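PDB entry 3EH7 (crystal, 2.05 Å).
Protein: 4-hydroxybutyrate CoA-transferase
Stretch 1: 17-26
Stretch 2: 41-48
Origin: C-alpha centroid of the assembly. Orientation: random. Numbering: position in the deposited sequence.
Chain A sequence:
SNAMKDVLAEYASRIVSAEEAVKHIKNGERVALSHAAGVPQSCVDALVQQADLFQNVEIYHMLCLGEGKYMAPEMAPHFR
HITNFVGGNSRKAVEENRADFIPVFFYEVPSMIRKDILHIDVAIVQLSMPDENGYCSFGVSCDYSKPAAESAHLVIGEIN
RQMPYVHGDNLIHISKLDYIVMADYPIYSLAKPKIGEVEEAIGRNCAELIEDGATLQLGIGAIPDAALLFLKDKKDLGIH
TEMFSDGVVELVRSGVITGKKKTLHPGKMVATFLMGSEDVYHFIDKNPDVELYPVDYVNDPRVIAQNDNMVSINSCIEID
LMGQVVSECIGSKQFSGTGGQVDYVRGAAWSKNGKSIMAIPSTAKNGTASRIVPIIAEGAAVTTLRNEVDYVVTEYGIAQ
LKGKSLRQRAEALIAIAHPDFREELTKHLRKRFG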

# COMPACT_ATOMS: atom_id res chain seq x y z
N SER A 17 12.91 -10.40 41.76
CA SER A 17 12.41 -9.05 41.85
C SER A 17 12.61 -8.39 40.48
O SER A 17 13.45 -8.85 39.69
CB SER A 17 13.16 -8.27 42.91
OG SER A 17 14.43 -7.88 42.42
N ALA A 18 11.84 -7.33 40.23
CA ALA A 18 11.96 -6.51 39.01
C ALA A 18 13.39 -6.03 38.78
O ALA A 18 13.89 -6.03 37.65
CB ALA A 18 11.01 -5.29 39.08
N GLU A 19 14.04 -5.60 39.86
CA GLU A 19 15.41 -5.11 39.83
C GLU A 19 16.41 -6.21 39.43
O GLU A 19 17.31 -5.98 38.62
CB GLU A 19 15.77 -4.53 41.21
CG GLU A 19 17.27 -4.36 41.46
CD GLU A 19 17.60 -3.43 42.64
OE1 GLU A 19 18.21 -3.92 43.61
OE2 GLU A 19 17.27 -2.22 42.59
N GLU A 20 16.25 -7.39 40.03
CA GLU A 20 17.06 -8.57 39.69
C GLU A 20 16.86 -8.96 38.20
O GLU A 20 17.84 -9.22 37.50
CB GLU A 20 16.66 -9.73 40.60
CG GLU A 20 17.30 -11.09 40.31
CD GLU A 20 18.83 -11.07 40.29
OE1 GLU A 20 19.43 -10.21 41.00
OE2 GLU A 20 19.41 -11.92 39.57
N ALA A 21 15.62 -8.97 37.73
CA ALA A 21 15.32 -9.33 36.34
C ALA A 21 16.00 -8.40 35.33
O ALA A 21 16.74 -8.88 34.48
CB ALA A 21 13.77 -9.40 36.08
N VAL A 22 15.79 -7.09 35.44
CA VAL A 22 16.28 -6.16 34.41
C VAL A 22 17.81 -6.03 34.42
O VAL A 22 18.42 -5.59 33.44
CB VAL A 22 15.63 -4.72 34.51
CG1 VAL A 22 14.11 -4.82 34.46
CG2 VAL A 22 16.11 -3.95 35.77
N LYS A 23 18.41 -6.42 35.55
CA LYS A 23 19.87 -6.48 35.73
C LYS A 23 20.58 -7.24 34.59
O LYS A 23 21.73 -6.94 34.26
CB LYS A 23 20.17 -7.16 37.06
CG LYS A 23 21.56 -6.96 37.61
CD LYS A 23 21.75 -7.76 38.91
CE LYS A 23 21.71 -9.29 38.68
NZ LYS A 23 22.42 -10.07 39.75
N HIS A 24 19.90 -8.22 34.01
CA HIS A 24 20.46 -9.10 32.97
C HIS A 24 20.38 -8.54 31.56
O HIS A 24 20.79 -9.21 30.61
CB HIS A 24 19.82 -10.49 33.06
CG HIS A 24 19.97 -11.11 34.40
ND1 HIS A 24 21.15 -11.68 34.83
CD2 HIS A 24 19.11 -11.21 35.44
CE1 HIS A 24 21.00 -12.13 36.07
NE2 HIS A 24 19.77 -11.86 36.46
N ILE A 25 19.84 -7.34 31.41
CA ILE A 25 19.91 -6.62 30.15
C ILE A 25 21.31 -6.03 30.05
O ILE A 25 21.85 -5.59 31.05
CB ILE A 25 18.92 -5.47 30.08
CG1 ILE A 25 17.48 -5.96 30.31
CG2 ILE A 25 19.04 -4.77 28.71
CD1 ILE A 25 16.47 -4.83 30.38
N LYS A 26 21.87 -6.01 28.84
CA LYS A 26 23.26 -5.57 28.64
C LYS A 26 23.27 -4.34 27.77
O LYS A 26 22.35 -4.13 26.94
CB LYS A 26 24.12 -6.70 28.05
CG LYS A 26 24.19 -7.93 28.97
CD LYS A 26 25.04 -9.11 28.45
CE LYS A 26 24.52 -9.71 27.12
NZ LYS A 26 23.22 -10.48 27.15
N GLN A 41 4.79 -2.30 34.20
CA GLN A 41 5.13 -1.17 35.05
C GLN A 41 6.24 -1.43 36.07
O GLN A 41 7.06 -0.53 36.28
CB GLN A 41 3.88 -0.64 35.77
CG GLN A 41 2.83 -0.11 34.82
CD GLN A 41 1.53 0.21 35.50
OE1 GLN A 41 1.51 0.65 36.66
NE2 GLN A 41 0.41 -0.02 34.78
N SER A 42 6.27 -2.60 36.70
CA SER A 42 7.33 -2.89 37.70
C SER A 42 8.73 -2.94 37.09
O SER A 42 9.69 -2.40 37.66
CB SER A 42 7.10 -4.21 38.43
OG SER A 42 5.84 -4.20 39.04
N CYS A 43 8.84 -3.57 35.93
CA CYS A 43 10.15 -3.66 35.27
C CYS A 43 10.57 -2.32 34.72
O CYS A 43 11.75 -1.99 34.76
CB CYS A 43 10.17 -4.72 34.19
SG CYS A 43 10.10 -6.40 34.87
N VAL A 44 9.62 -1.53 34.23
CA VAL A 44 9.95 -0.20 33.73
C VAL A 44 10.49 0.65 34.87
O VAL A 44 11.49 1.34 34.70
CB VAL A 44 8.76 0.51 33.05
CG1 VAL A 44 9.04 2.02 32.94
CG2 VAL A 44 8.54 -0.05 31.68
N ASP A 45 9.87 0.57 36.05
CA ASP A 45 10.37 1.32 37.21
C ASP A 45 11.78 0.90 37.56
O ASP A 45 12.63 1.74 37.85
CB ASP A 45 9.50 1.10 38.44
CG ASP A 45 8.18 1.82 38.37
OD1 ASP A 45 7.93 2.53 37.37
OD2 ASP A 45 7.38 1.67 39.31
N ALA A 46 12.03 -0.41 37.57
CA ALA A 46 13.37 -0.93 37.81
C ALA A 46 14.36 -0.45 36.74
O ALA A 46 15.49 -0.10 37.05
CB ALA A 46 13.35 -2.46 37.88
N LEU A 47 13.94 -0.41 35.48
CA LEU A 47 14.77 0.14 34.40
C LEU A 47 15.24 1.57 34.65
O LEU A 47 16.42 1.85 34.52
CB LEU A 47 14.03 0.12 33.06
CG LEU A 47 14.20 -1.11 32.20
CD1 LEU A 47 13.50 -0.86 30.86
CD2 LEU A 47 15.68 -1.42 32.03
N VAL A 48 14.32 2.48 34.98
CA VAL A 48 14.71 3.87 35.22
C VAL A 48 15.62 3.98 36.46
O VAL A 48 16.47 4.87 36.52
CB VAL A 48 13.51 4.85 35.38
CG1 VAL A 48 12.39 4.55 34.37
CG2 VAL A 48 13.00 4.88 36.83

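Where two helices cross, small residues at the point of contact let them pack closely, methyl against backbone. The N-terminal region of 4-hydroxybutyrate CoA-transferase offers a compact example. A short helix beginning at Ala 18 crosses the helix containing residues 41-48 at an angle of -70°, and the two axes approach to 8.4 Å. No hydrogen bond links the two stretches; the contact, burying 299 Å² in all, rests on van der Waals packing.

Ser 17 does not touch the second helix but prepares the first. At the N-cap position, Ser 17 OG accepts a hydrogen bond from Glu 20 N at 3.0 Å, satisfying an amide that has no preceding helical turn to serve it. The next residue, Ala 18, makes the tightest backbone approach: the CA of Ala 18 lies 5.0 Å from the CA of Cys 43. Its methyl points toward the partner helix, where Ala 18 CB meets Ser 42 O at 3.5 Å and Ala 46 CB at 3.9 Å. The carbonyl side is just as close, with Ala 18 O 3.6 Å from Ala 46 CB. Alanine thus faces alanine across the crossing, and each methyl packs against backbone as well as side chain.

Glu 19 contributes chiefly through its main chain, Glu 19 N lying 3.8 Å from Ala 46 CB, while its CA-to-CB bond points sideways. The CA-to-CB bond of Glu 20 points away, and this residue organizes its own segment instead. Glu 20 OE1 forms a salt bridge with Lys 23 NZ at 3.2 Å, weak as a hydrogen bond, and Glu 20 OE2 accepts a hydrogen bond from His 24 NE2 at 3.1 Å. Both bonds lie within stretch 1 and do not touch the partner helix.

One turn after Ala 18, Val 22 returns to the interface and packs against Cys 43, Ala 46 and Leu 47. In its m rotamer, Val 22 CG1 lies 3.7 Å from Cys 43 O and 4.0 Å from Cys 43 CB, and Val 22 CG2 lies 3.8 Å from Ala 46 CB. Leu 47 also joins this cluster, Leu 47 CD2 being 4.1 Å from Val 22 CB.

The chain then bends through a type I turn from Val 22 to Ile 25, closed by a 3.0 Å hydrogen bond from Ile 25 N to Val 22 O. The turn carries Lys 23 and His 24 clear of the partner and brings Ile 25 back toward it. There Ile 25 CD1 meets Leu 47 CD2 at 3.9 Å, extending the apolar contact past the turn before Lys 26 moves out of reach.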